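Side-chain contacts in spectinomycin phosphotransferase (Legionella pneumophila, PDB 3I1A), which probably transfers phosphate from a nucleotide to the antibiotic spectinomycin, a resistance reaction carried out by a kinase-like enzyme of the aminoglycoside phosphotransferase family: residues Q4-A8 against Q9-E13; D59-N62 against L63-R67; R67-D71 against S72-E76; Q90-H94 against F95-A99; S132-I135 against S136-Q139. All blocks are in the same frame, centred on the assembly; numbering follows the deposited sequence. Where two conformers were deposited one is given.

Contact 1: Q4-A8 against Q9-E13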
loop_
_atom_site.group_PDB
_atom_site.type_symbol
_atom_site.label_atom_id
_atom_site.label_comp_id
_atom_site.label_asym_id
_atom_site.label_seq_id
_atom_site.Cartn_x
_atom_site.Cartn_y
_atom_site.Cartn_z
ATOM N N GLN A 4 23.850 7.736 5.780
ATOM C CA GLN A 4 23.052 8.469 6.756
ATOM C C GLN A 4 23.440 9.944 6.820
ATOM O O GLN A 4 24.627 10.290 6.796
ATOM C CB GLN A 4 23.224 7.829 8.128
ATOM C CG GLN A 4 23.098 6.323 8.097
ATOM C CD GLN A 4 23.260 5.685 9.460
ATOM O OE1 GLN A 4 23.589 4.507 9.566
ATOM N NE2 GLN A 4 23.019 6.456 10.508
ATOM N N PRO A 5 22.440 10.838 6.890
ATOM C CA PRO A 5 22.688 12.282 6.960
ATOM C C PRO A 5 23.324 12.731 8.279
ATOM O O PRO A 5 23.955 13.791 8.346
ATOM C CB PRO A 5 21.298 12.885 6.751
ATOM C CG PRO A 5 20.381 11.831 7.293
ATOM C CD PRO A 5 20.998 10.551 6.785
ATOM N N ILE A 6 23.147 11.921 9.319
ATOM C CA ILE A 6 23.689 12.206 10.645
ATOM C C ILE A 6 24.088 10.919 11.358
ATOM O O ILE A 6 23.733 9.825 10.926
ATOM C CB ILE A 6 22.649 12.894 11.537
ATOM C CG1 ILE A 6 21.458 11.949 11.741
ATOM C CG2 ILE A 6 22.209 14.208 10.902
ATOM C CD1 ILE A 6 20.375 12.500 12.609
ATOM N N GLN A 7 24.841 11.064 12.446
ATOM C CA GLN A 7 25.247 9.934 13.273
ATOM C C GLN A 7 24.094 9.820 14.282
ATOM O O GLN A 7 23.578 10.833 14.748
ATOM C CB GLN A 7 26.562 10.241 13.992
ATOM C CG GLN A 7 27.318 9.005 14.443
ATOM C CD GLN A 7 26.591 8.238 15.512
ATOM O OE1 GLN A 7 26.286 7.051 15.352
ATOM N NE2 GLN A 7 26.313 8.906 16.619
ATOM N N ALA A 8 23.700 8.598 14.622
ATOM C CA ALA A 8 22.567 8.391 15.528
ATOM C C ALA A 8 22.519 9.285 16.771
ATOM O O ALA A 8 21.449 9.756 17.170
ATOM C CB ALA A 8 22.499 6.920 15.942
ATOM N N GLN A 9 23.671 9.517 17.388
ATOM C CA GLN A 9 23.721 10.346 18.582
ATOM C C GLN A 9 23.401 11.813 18.320
ATOM O O GLN A 9 23.104 12.568 19.241
ATOM C CB GLN A 9 25.080 10.180 19.261
ATOM C CG GLN A 9 25.362 8.725 19.598
ATOM C CD GLN A 9 24.188 8.062 20.300
ATOM O OE1 GLN A 9 24.068 6.839 20.315
ATOM N NE2 GLN A 9 23.316 8.871 20.891
ATOM N N GLN A 10 23.445 12.223 17.057
ATOM C CA GLN A 10 23.097 13.595 16.714
ATOM C C GLN A 10 21.588 13.754 16.879
ATOM O O GLN A 10 21.084 14.863 16.960
ATOM C CB GLN A 10 23.520 13.927 15.278
ATOM C CG GLN A 10 24.959 14.401 15.194
ATOM C CD GLN A 10 25.407 14.698 13.782
ATOM O OE1 GLN A 10 25.721 13.781 13.014
ATOM N NE2 GLN A 10 25.453 15.979 13.432
ATOM N N LEU A 11 20.872 12.633 16.926
ATOM C CA LEU A 11 19.419 12.681 17.110
ATOM C C LEU A 11 19.051 13.153 18.483
ATOM O O LEU A 11 17.958 13.695 18.690
ATOM C CB LEU A 11 18.772 11.306 16.900
ATOM C CG LEU A 11 18.312 10.980 15.485
ATOM C CD1 LEU A 11 17.715 9.597 15.508
ATOM C CD2 LEU A 11 17.263 11.988 14.991
ATOM N N ILE A 12 19.935 12.924 19.443
ATOM C CA ILE A 12 19.641 13.356 20.788
ATOM C C ILE A 12 19.465 14.853 20.747
ATOM O O ILE A 12 18.435 15.358 21.187
ATOM C CB ILE A 12 20.748 12.987 21.786
ATOM C CG1 ILE A 12 20.843 11.462 21.903
ATOM C CG2 ILE A 12 20.444 13.604 23.150
ATOM C CD1 ILE A 12 21.971 10.993 22.798
ATOM N N GLU A 13 20.450 15.561 20.195
ATOM C CA GLU A 13 20.350 17.014 20.109
ATOM C C GLU A 13 19.149 17.461 19.299
ATOM O O GLU A 13 18.431 18.361 19.705
ATOM C CB GLU A 13 21.610 17.634 19.471
ATOM C CG GLU A 13 21.466 19.155 19.170
ATOM C CD GLU A 13 22.702 19.784 18.492
ATOM O OE1 GLU A 13 23.811 19.723 19.079
ATOM O OE2 GLU A 13 22.564 20.356 17.378
#
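Gln7 and Gln10 close a type I beta turn that carries the chain from the N-terminal arm into helix 10-19, and the polar bonds run both ways between them. Gln10 N donates to Gln7 O at 2.7 Å, approaching from above the carbonyl plane, while the extended side chain of Gln10 reaches toward Gln7 N and accepts a hydrogen bond from it. That second bond, from Gln7 N to Gln10 OE1, is 2.9 Å long and almost straight (174° at the hydrogen). The result is a ring in which the backbone NH and carbonyl of Gln7 are both bound by one residue. One residue further on, Leu11 N reaches Ala8 O at 2.9 Å.

The apolar contacts come from Ile6. Its CG1 branch sits between the backbone N and the carbonyl carbon (chi1 62°) and sends CD1 to Leu11, whose side chain it crosses at about a right angle. Both residues face the N-lobe sheet: Ile6 packs on Leu53 and Phe95, Leu11 on Ile51 and Tyr40. The arm and residues 9-13 are thus laid against the same sheet, sharing strand 48-55. Ile6 CB is also 3.5 Å from Gln10 OE1, and Ile6 CD1 ends 3.9 Å from Leu11 CG.

Contact 2: D59-N62 against L63-R67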
loop_
_atom_site.group_PDB
_atom_site.type_symbol
_atom_site.label_atom_id
_atom_site.label_comp_id
_atom_site.label_asym_id
_atom_site.label_seq_id
_atom_site.Cartn_x
_atom_site.Cartn_y
_atom_site.Cartn_z
ATOM N N ASP A 59 8.129 18.975 -0.942
ATOM C CA ASP A 59 6.936 18.471 -0.256
ATOM C C ASP A 59 6.687 16.992 -0.516
ATOM O O ASP A 59 6.531 16.572 -1.662
ATOM C CB ASP A 59 5.708 19.268 -0.689
ATOM C CG ASP A 59 5.833 20.748 -0.377
ATOM O OD1 ASP A 59 6.171 21.091 0.773
ATOM O OD2 ASP A 59 5.582 21.574 -1.278
ATOM N N GLU A 60 6.664 16.202 0.550
ATOM C CA GLU A 60 6.417 14.770 0.430
ATOM C C GLU A 60 4.897 14.615 0.409
ATOM O O GLU A 60 4.218 15.114 1.297
ATOM C CB GLU A 60 6.986 14.025 1.644
ATOM C CG GLU A 60 8.508 14.010 1.748
ATOM C CD GLU A 60 9.150 13.351 0.557
ATOM O OE1 GLU A 60 8.645 12.290 0.136
ATOM O OE2 GLU A 60 10.161 13.885 0.040
ATOM N N ILE A 61 4.358 13.929 -0.588
ATOM C CA ILE A 61 2.906 13.792 -0.637
ATOM C C ILE A 61 2.382 13.119 0.637
ATOM O O ILE A 61 1.317 13.488 1.133
ATOM C CB ILE A 61 2.447 13.029 -1.916
ATOM C CG1 ILE A 61 0.921 13.074 -2.024
ATOM C CG2 ILE A 61 2.951 11.594 -1.892
ATOM C CD1 ILE A 61 0.359 14.457 -2.130
ATOM N N ASN A 62 3.127 12.152 1.173
ATOM C CA ASN A 62 2.703 11.479 2.399
ATOM C C ASN A 62 2.413 12.489 3.504
ATOM O O ASN A 62 1.369 12.427 4.139
ATOM C CB ASN A 62 3.773 10.492 2.876
ATOM C CG ASN A 62 3.587 10.070 4.328
ATOM O OD1 ASN A 62 4.256 10.593 5.224
ATOM N ND2 ASN A 62 2.680 9.126 4.567
ATOM N N LEU A 63 3.324 13.432 3.714
ATOM C CA LEU A 63 3.140 14.407 4.782
ATOM C C LEU A 63 1.991 15.361 4.511
ATOM O O LEU A 63 1.277 15.751 5.425
ATOM C CB LEU A 63 4.451 15.168 5.034
ATOM C CG LEU A 63 5.576 14.227 5.506
ATOM C CD1 LEU A 63 6.908 14.962 5.492
ATOM C CD2 LEU A 63 5.270 13.711 6.900
ATOM N N SER A 64 1.811 15.739 3.252
ATOM C CA SER A 64 0.717 16.638 2.891
ATOM C C SER A 64 -0.628 15.974 3.163
ATOM O O SER A 64 -1.537 16.584 3.718
ATOM C CB SER A 64 0.793 17.003 1.411
ATOM O OG SER A 64 -0.285 17.852 1.049
ATOM N N ILE A 65 -0.751 14.713 2.767
ATOM C CA ILE A 65 -2.005 14.001 2.969
ATOM C C ILE A 65 -2.254 13.661 4.434
ATOM O O ILE A 65 -3.383 13.760 4.885
ATOM C CB ILE A 65 -2.053 12.740 2.090
ATOM C CG1 ILE A 65 -2.093 13.178 0.625
ATOM C CG2 ILE A 65 -3.285 11.896 2.415
ATOM C CD1 ILE A 65 -3.245 14.138 0.299
ATOM N N ILE A 66 -1.200 13.286 5.156
ATOM C CA ILE A 66 -1.309 12.952 6.575
ATOM C C ILE A 66 -1.802 14.195 7.303
ATOM O O ILE A 66 -2.659 14.103 8.183
ATOM C CB ILE A 66 0.072 12.529 7.174
ATOM C CG1 ILE A 66 0.475 11.147 6.648
ATOM C CG2 ILE A 66 0.014 12.515 8.697
ATOM C CD1 ILE A 66 -0.514 10.060 6.973
ATOM N N ARG A 67 -1.268 15.358 6.928
ATOM C CA ARG A 67 -1.695 16.609 7.560
ATOM C C ARG A 67 -3.159 16.900 7.229
ATOM O O ARG A 67 -3.951 17.255 8.107
ATOM C CB ARG A 67 -0.824 17.785 7.103
ATOM C CG ARG A 67 -1.255 19.091 7.747
ATOM C CD ARG A 67 -1.095 20.262 6.819
ATOM N NE ARG A 67 -2.289 20.537 6.017
ATOM C CZ ARG A 67 -2.466 20.162 4.750
ATOM N NH1 ARG A 67 -1.522 19.474 4.106
ATOM N NH2 ARG A 67 -3.585 20.500 4.117
#
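Asn62 ND2, 3.6 Å from Ile66 CG1, is gripped from outside the two segments: it donates to Trp231 O and to a sulfonate oxygen of a bound MES molecule, probably from the crystallisation liquor. With CG anti to the backbone N (chi1 163°), the Asn62 amide swings forward along the helix and crosses the Ile66 side chain at a slant. Asn62 OD1 is 3.7 Å from Leu63 CD2. In the backbone, Asn62 O accepts the NH of the same isoleucine, with 2.9 Å between Asn62 O and Ile66 N.

The adjoining ridge is apolar. Ile61 and Ile65 run side by side and point the same way, Ile61 CD1 meeting Ile65 CG1 at 3.9 Å, while Ile65 N donates to Ile61 O. At the start of the helix Glu60 occupies the N-cap position, and its carbonyl O receives Ser64 N at 3.2 Å. Glu60 CB touches Leu63 CD1 at 4.0 Å, but the chain then bends at chi2 (-60°) and carries the carboxylate away to a salt bridge with Lys54. The Asn62 side chain is about 6 Å from that of Asp230, a magnesium ligand in another structure of this protein. These are the first turns of an alpha-helix with Glu60 at the N-cap position, placed beside the kinase-like nucleotide and metal site.

Contact 3: R67-D71 against S72-E76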
loop_
_atom_site.group_PDB
_atom_site.type_symbol
_atom_site.label_atom_id
_atom_site.label_comp_id
_atom_site.label_asym_id
_atom_site.label_seq_id
_atom_site.Cartn_x
_atom_site.Cartn_y
_atom_site.Cartn_z
ATOM N N ARG A 67 -1.268 15.358 6.928
ATOM C CA ARG A 67 -1.695 16.609 7.560
ATOM C C ARG A 67 -3.159 16.900 7.229
ATOM O O ARG A 67 -3.951 17.255 8.107
ATOM C CB ARG A 67 -0.824 17.785 7.103
ATOM C CG ARG A 67 -1.255 19.091 7.747
ATOM C CD ARG A 67 -1.095 20.262 6.819
ATOM N NE ARG A 67 -2.289 20.537 6.017
ATOM C CZ ARG A 67 -2.466 20.162 4.750
ATOM N NH1 ARG A 67 -1.522 19.474 4.106
ATOM N NH2 ARG A 67 -3.585 20.500 4.117
ATOM N N LEU A 68 -3.543 16.730 5.966
ATOM C CA LEU A 68 -4.932 16.985 5.583
ATOM C C LEU A 68 -5.886 16.087 6.375
ATOM O O LEU A 68 -6.897 16.561 6.881
ATOM C CB LEU A 68 -5.116 16.761 4.075
ATOM C CG LEU A 68 -6.541 16.833 3.522
ATOM C CD1 LEU A 68 -7.129 18.202 3.731
ATOM C CD2 LEU A 68 -6.513 16.500 2.040
ATOM N N LEU A 69 -5.564 14.799 6.499
ATOM C CA LEU A 69 -6.427 13.894 7.264
ATOM C C LEU A 69 -6.424 14.289 8.751
ATOM O O LEU A 69 -7.458 14.240 9.419
ATOM C CB LEU A 69 -5.957 12.434 7.094
ATOM C CG LEU A 69 -6.018 11.940 5.640
ATOM C CD1 LEU A 69 -5.426 10.540 5.527
ATOM C CD2 LEU A 69 -7.452 11.986 5.116
ATOM N N HIS A 70 -5.256 14.679 9.256
ATOM C CA HIS A 70 -5.125 15.075 10.654
ATOM C C HIS A 70 -6.051 16.246 10.959
ATOM O O HIS A 70 -6.854 16.185 11.899
ATOM C CB HIS A 70 -3.664 15.439 10.948
ATOM C CG HIS A 70 -3.424 15.953 12.336
ATOM N ND1 HIS A 70 -3.550 17.284 12.670
ATOM C CD2 HIS A 70 -3.070 15.313 13.474
ATOM C CE1 HIS A 70 -3.288 17.441 13.956
ATOM N NE2 HIS A 70 -2.992 16.258 14.466
ATOM N N ASP A 71 -5.942 17.304 10.158
ATOM C CA ASP A 71 -6.766 18.508 10.352
ATOM C C ASP A 71 -8.232 18.255 10.050
ATOM O O ASP A 71 -9.108 18.959 10.560
ATOM C CB ASP A 71 -6.262 19.667 9.477
ATOM C CG ASP A 71 -4.924 20.216 9.942
ATOM O OD1 ASP A 71 -4.368 19.710 10.942
ATOM O OD2 ASP A 71 -4.414 21.162 9.306
ATOM N N SER A 72 -8.488 17.239 9.230
ATOM C CA SER A 72 -9.841 16.869 8.831
ATOM C C SER A 72 -10.524 16.038 9.915
ATOM O O SER A 72 -11.707 15.710 9.807
ATOM C CB SER A 72 -9.789 16.070 7.525
ATOM O OG SER A 72 -11.076 15.915 6.958
ATOM N N GLY A 73 -9.767 15.687 10.951
ATOM C CA GLY A 73 -10.326 14.914 12.048
ATOM C C GLY A 73 -10.251 13.391 12.017
ATOM O O GLY A 73 -10.691 12.757 12.981
ATOM N N ILE A 74 -9.734 12.792 10.943
ATOM C CA ILE A 74 -9.627 11.325 10.891
ATOM C C ILE A 74 -8.741 10.911 12.063
ATOM O O ILE A 74 -7.646 11.441 12.253
ATOM C CB ILE A 74 -9.017 10.822 9.558
ATOM C CG1 ILE A 74 -10.050 10.926 8.427
ATOM C CG2 ILE A 74 -8.597 9.350 9.684
ATOM C CD1 ILE A 74 -10.376 12.325 7.992
ATOM N N LYS A 75 -9.216 9.965 12.858
ATOM C CA LYS A 75 -8.470 9.540 14.030
ATOM C C LYS A 75 -7.632 8.282 13.862
ATOM O O LYS A 75 -6.605 8.118 14.553
ATOM C CB LYS A 75 -9.435 9.319 15.198
ATOM C CG LYS A 75 -10.196 10.568 15.636
ATOM C CD LYS A 75 -11.260 10.220 16.681
ATOM C CE LYS A 75 -12.115 11.443 17.033
ATOM N NZ LYS A 75 -13.097 11.176 18.128
ATOM N N GLU A 76 -8.067 7.408 12.953
ATOM C CA GLU A 76 -7.433 6.108 12.740
ATOM C C GLU A 76 -6.162 6.065 11.917
ATOM O O GLU A 76 -6.025 5.234 11.020
ATOM C CB GLU A 76 -8.463 5.122 12.156
ATOM C CG GLU A 76 -9.650 4.794 13.095
ATOM C CD GLU A 76 -10.689 5.900 13.199
ATOM O OE1 GLU A 76 -10.544 6.974 12.571
ATOM O OE2 GLU A 76 -11.688 5.682 13.913
HETATM O O HOH W 1 -7.170 13.877 13.520
#
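A Schellman motif ends helix 61-71, with Gly73 the first residue to leave helical angles. Its phi is positive (92°), a conformation in which a side chain would be pressed against the preceding carbonyl oxygen, so glycine fits the position. Two backbone bonds return across it into the last turn: Ile74 N donates to Leu69 O at 3.1 Å, and Gly73 N to His70 O at 3.1 Å. The second donor stands well above the carbonyl plane of His70. Ser72 N still makes the ordinary helical bond to Leu68 O, with a weak branch to Leu69 O.

The turn of the chain at Gly73 brings Ile74 beside Leu69. Its side chain crosses that of Leu69 at a slant, CD1 of Ile74 lying 4.1 Å from CD2 of Leu69, and this is the hydrophobic contact that commonly accompanies the motif. Leu69 continues onto Ile77 in the following loop. A water spans the same corner, giving hydrogen bonds to both His70 O and Ile74 O at 2.8 Å each.

Within the last helical turn, His70 ND1 donates to Asp71 OD1, 3.1 Å away and practically in the imidazole plane; the bond is nearly straight at 172°. The other carboxylate oxygen, Asp71 OD2, makes a long ion pair with Arg67 NE. The His70 ring also meets Phe79 edge-to-face. With ND1 acting as donor, the imidazole has a defined orientation, and the nearby carboxylate would tend to favour its protonated form, while the water and Gly73 together engage the His70 carbonyl left over at the helix end.

Contact 4: Q90-H94 against F95-A99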
loop_
_atom_site.group_PDB
_atom_site.type_symbol
_atom_site.label_atom_id
_atom_site.label_comp_id
_atom_site.label_asym_id
_atom_site.label_seq_id
_atom_site.Cartn_x
_atom_site.Cartn_y
_atom_site.Cartn_z
ATOM N N GLN A 90 10.049 18.037 10.948
ATOM C CA GLN A 90 11.015 19.118 11.048
ATOM C C GLN A 90 11.853 19.205 9.771
ATOM O O GLN A 90 12.547 18.252 9.385
ATOM C CB GLN A 90 11.956 18.887 12.223
ATOM C CG GLN A 90 12.906 20.070 12.442
ATOM C CD GLN A 90 12.138 21.329 12.829
ATOM O OE1 GLN A 90 11.285 21.294 13.721
ATOM N NE2 GLN A 90 12.432 22.439 12.162
ATOM N N GLN A 91 11.778 20.337 9.090
ATOM C CA GLN A 91 12.570 20.497 7.875
ATOM C C GLN A 91 13.916 21.095 8.243
ATOM O O GLN A 91 13.973 22.180 8.799
ATOM C CB GLN A 91 11.912 21.462 6.896
ATOM C CG GLN A 91 12.735 21.648 5.619
ATOM C CD GLN A 91 12.802 20.385 4.772
ATOM O OE1 GLN A 91 11.784 19.918 4.246
ATOM N NE2 GLN A 91 14.001 19.828 4.623
ATOM N N LEU A 92 15.002 20.404 7.938
ATOM C CA LEU A 92 16.297 20.972 8.238
ATOM C C LEU A 92 16.866 21.417 6.904
ATOM O O LEU A 92 16.199 21.331 5.878
ATOM C CB LEU A 92 17.196 19.950 8.925
ATOM C CG LEU A 92 16.643 19.573 10.303
ATOM C CD1 LEU A 92 17.472 18.461 10.909
ATOM C CD2 LEU A 92 16.650 20.789 11.202
ATOM N N LYS A 93 18.098 21.878 6.904
ATOM C CA LYS A 93 18.671 22.373 5.671
ATOM C C LYS A 93 18.642 21.421 4.493
ATOM O O LYS A 93 18.191 21.782 3.406
ATOM C CB LYS A 93 20.109 22.810 5.896
ATOM C CG LYS A 93 20.696 23.409 4.641
ATOM C CD LYS A 93 22.093 23.885 4.877
ATOM C CE LYS A 93 22.633 24.468 3.605
ATOM N NZ LYS A 93 21.833 25.624 3.131
ATOM N N HIS A 94 19.122 20.204 4.686
ATOM C CA HIS A 94 19.149 19.280 3.569
ATOM C C HIS A 94 18.371 17.986 3.767
ATOM O O HIS A 94 18.410 17.114 2.911
ATOM C CB HIS A 94 20.599 18.976 3.203
ATOM C CG HIS A 94 21.431 18.553 4.365
ATOM N ND1 HIS A 94 21.454 19.254 5.553
ATOM C CD2 HIS A 94 22.248 17.490 4.536
ATOM C CE1 HIS A 94 22.250 18.635 6.408
ATOM N NE2 HIS A 94 22.744 17.562 5.815
ATOM N N PHE A 95 17.669 17.854 4.890
ATOM C CA PHE A 95 16.874 16.663 5.126
ATOM C C PHE A 95 15.752 16.971 6.104
ATOM O O PHE A 95 15.723 18.043 6.720
ATOM C CB PHE A 95 17.739 15.490 5.608
ATOM C CG PHE A 95 18.343 15.679 6.972
ATOM C CD1 PHE A 95 17.690 15.210 8.111
ATOM C CD2 PHE A 95 19.565 16.326 7.117
ATOM C CE1 PHE A 95 18.250 15.387 9.380
ATOM C CE2 PHE A 95 20.134 16.508 8.388
ATOM C CZ PHE A 95 19.469 16.036 9.514
ATOM N N LYS A 96 14.823 16.031 6.200
ATOM C CA LYS A 96 13.647 16.131 7.059
ATOM C C LYS A 96 13.682 15.076 8.155
ATOM O O LYS A 96 14.209 13.988 7.940
ATOM C CB LYS A 96 12.390 15.832 6.245
ATOM C CG LYS A 96 11.974 16.832 5.205
ATOM C CD LYS A 96 10.632 16.355 4.595
ATOM C CE LYS A 96 10.158 17.260 3.464
ATOM N NZ LYS A 96 11.094 17.172 2.309
ATOM N N ILE A 97 13.102 15.399 9.317
ATOM C CA ILE A 97 12.989 14.441 10.431
ATOM C C ILE A 97 11.490 14.215 10.611
ATOM O O ILE A 97 10.736 15.180 10.658
ATOM C CB ILE A 97 13.467 15.021 11.797
ATOM C CG1 ILE A 97 14.967 15.299 11.787
ATOM C CG2 ILE A 97 13.181 14.020 12.933
ATOM C CD1 ILE A 97 15.500 15.797 13.154
ATOM N N ILE A 98 11.059 12.961 10.701
ATOM C CA ILE A 98 9.638 12.647 10.950
ATOM C C ILE A 98 9.694 11.746 12.148
ATOM O O ILE A 98 10.278 10.657 12.081
ATOM C CB ILE A 98 8.959 11.813 9.835
ATOM C CG1 ILE A 98 9.260 12.381 8.447
ATOM C CG2 ILE A 98 7.447 11.843 10.062
ATOM C CD1 ILE A 98 8.488 13.590 8.110
ATOM N N ALA A 99 9.093 12.173 13.254
ATOM C CA ALA A 99 9.137 11.362 14.463
ATOM C C ALA A 99 7.784 10.725 14.784
ATOM O O ALA A 99 6.742 11.369 14.658
ATOM C CB ALA A 99 9.604 12.226 15.628
#
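Phe95 turns the edge of its ring to the face of His94 at the end of a beta hairpin that joins strands 90-91 and 95-101, at one border of the five-stranded N-lobe sheet. The planes stand at 86°, a T-shaped pair with centroids 4.9 Å apart, and Phe95 CD2 sits over the centre of the imidazole. Both CG atoms are tucked in between N and C of their own residue (chi1 51° for His94, 67° for Phe95), which sets the two consecutive side chains alongside each other. From another direction Leu92 approaches Phe95 obliquely, bringing CD1 to 3.4 Å from Phe95 CZ. The same methyl reaches Ile97, linking the turn to the apolar surface where Ile97 meets Ile51, Leu53 and Leu14.

Gln91 and Lys96 form a non-hydrogen-bonded pair whose side chains lie on the other face of the sheet. Bent at chi2, the glutamine lays OE1 beside the lysine chain, 3.2 Å from Lys96 CE, and its NE2 donates to Leu92 O at 2.9 Å, with Leu92 O in the amide plane. Gly56 O takes a further bond from Gln91 NE2, while Lys96 NZ is directed to His58 O.

The backbone closes the hairpin at the hydrogen-bonded pair Gln90 and Ile97, and then nearer the turn, where Leu92 N meets Phe95 O at 2.8 Å.

Contact 5: S132-I135 against S136-Q139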
loop_
_atom_site.group_PDB
_atom_site.type_symbol
_atom_site.label_atom_id
_atom_site.label_comp_id
_atom_site.label_asym_id
_atom_site.label_seq_id
_atom_site.Cartn_x
_atom_site.Cartn_y
_atom_site.Cartn_z
ATOM N N SER A 132 -12.563 16.642 1.492
ATOM C CA SER A 132 -12.372 17.652 0.461
ATOM C C SER A 132 -10.879 17.889 0.283
ATOM O O SER A 132 -10.159 18.135 1.250
ATOM C CB SER A 132 -13.067 18.958 0.860
ATOM O OG SER A 132 -12.881 19.944 -0.135
ATOM N N VAL A 133 -10.409 17.799 -0.954
ATOM C CA VAL A 133 -8.994 17.987 -1.228
ATOM C C VAL A 133 -8.746 19.374 -1.829
ATOM O O VAL A 133 -9.311 19.719 -2.871
ATOM C CB VAL A 133 -8.475 16.896 -2.200
ATOM C CG1 VAL A 133 -6.945 17.025 -2.377
ATOM C CG2 VAL A 133 -8.837 15.495 -1.656
ATOM N N PRO A 134 -7.937 20.202 -1.147
ATOM C CA PRO A 134 -7.648 21.541 -1.662
ATOM C C PRO A 134 -6.982 21.407 -3.037
ATOM O O PRO A 134 -6.229 20.464 -3.294
ATOM C CB PRO A 134 -6.709 22.118 -0.608
ATOM C CG PRO A 134 -7.186 21.463 0.652
ATOM C CD PRO A 134 -7.345 20.025 0.190
ATOM N N ILE A 135 -7.257 22.350 -3.928
ATOM C CA ILE A 135 -6.681 22.265 -5.251
ATOM C C ILE A 135 -5.158 22.143 -5.232
ATOM O O ILE A 135 -4.608 21.402 -6.029
ATOM C CB ILE A 135 -7.103 23.460 -6.115
ATOM C CG1 ILE A 135 -8.615 23.425 -6.336
ATOM C CG2 ILE A 135 -6.409 23.395 -7.475
ATOM C CD1 ILE A 135 -9.090 22.194 -7.102
ATOM N N SER A 136 -4.484 22.849 -4.322
ATOM C CA SER A 136 -3.026 22.799 -4.240
ATOM C C SER A 136 -2.571 21.368 -4.032
ATOM O O SER A 136 -1.564 20.934 -4.597
ATOM C CB SER A 136 -2.498 23.679 -3.094
ATOM O OG SER A 136 -2.950 23.227 -1.818
ATOM N N ILE A 137 -3.317 20.627 -3.218
ATOM C CA ILE A 137 -2.969 19.238 -2.959
ATOM C C ILE A 137 -3.414 18.338 -4.114
ATOM O O ILE A 137 -2.729 17.376 -4.423
ATOM C CB ILE A 137 -3.573 18.773 -1.619
ATOM C CG1 ILE A 137 -2.929 19.609 -0.500
ATOM C CG2 ILE A 137 -3.338 17.258 -1.412
ATOM C CD1 ILE A 137 -3.541 19.425 0.883
ATOM N N GLN A 138 -4.548 18.646 -4.745
ATOM C CA GLN A 138 -4.999 17.836 -5.889
ATOM C C GLN A 138 -3.908 17.826 -6.963
ATOM O O GLN A 138 -3.678 16.811 -7.626
ATOM C CB GLN A 138 -6.286 18.392 -6.501
ATOM C CG GLN A 138 -7.535 18.152 -5.648
ATOM C CD GLN A 138 -8.828 18.550 -6.342
ATOM O OE1 GLN A 138 -9.012 18.297 -7.545
ATOM N NE2 GLN A 138 -9.749 19.152 -5.579
ATOM N N GLN A 139 -3.225 18.961 -7.109
ATOM C CA GLN A 139 -2.172 19.108 -8.118
ATOM C C GLN A 139 -0.956 18.257 -7.792
ATOM O O GLN A 139 -0.155 17.952 -8.677
ATOM C CB GLN A 139 -1.779 20.587 -8.250
ATOM C CG GLN A 139 -2.897 21.459 -8.851
ATOM C CD GLN A 139 -2.629 22.961 -8.756
ATOM O OE1 GLN A 139 -3.220 23.753 -9.495
ATOM N NE2 GLN A 139 -1.753 23.359 -7.833
#
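Gln138 extends its side chain back past the N-terminus of the short helix 135-138 and donates through NE2 to Val133 O. This bond is 2.8 Å long and nearly straight (176° at the hydrogen), and Val133 O lies in the amide plane of Gln138, so the N-H points straight at the acceptor. The chain is extended beyond CG, with CG itself beside the backbone N (chi1 -73°), and this shape carries the amide back to the residue before the N-cap. Pro134, at the N-cap position, supplies the first helical acceptor: its O receives Gln138 N at 2.9 Å and, weakly, Ile137 N. One step on, Gln139 N donates to Ile135 O.

Van der Waals contacts accompany these bonds. Val133 CG1 presses on Gln138 CG at 3.5 Å and on Ile137 CG2 at 3.7 Å. Ile135 CD1 reaches the amide end, 3.5 Å from Gln138 NE2. The Pro134 ring runs alongside Ile137, with CD of the proline 3.9 Å from CD1 of the isoleucine.

Pro134 also leans on Leu68, and Ile137 on Ser64, Ile65 and Arg67, so that the largely exposed turn is seated on helix 61-71 by its inner side. Far from the annotated sites, it is a helix start with proline at the N-cap position, and a side-chain amide from the first turn is bonded back to the preceding loop.

In the fold
Helix 61-71 is the common element: contact 2 forms its first turns and contact 3 its end, the two sharing Arg67 with centres 11 Å apart. Contact 5 lies against the helix flank, Ile137 CD1 coming to 3.4 Å from Arg67 NH2, while Leu63 CD1 of contact 2 meets Ile98 CD1 of contact 4 at 3.4 Å. Contact 4 receives the N-terminal arm of contact 1, where Ile6 CG2 touches Phe95 CZ at 3.6 Å. Contacts 1 and 5 are at opposite ends of this series, centres about 35 Å apart. Lys52, which binds ADP in another structure of this protein, lies about 7 Å from Ile97 and about 8 Å from Asn62, measured between side chains.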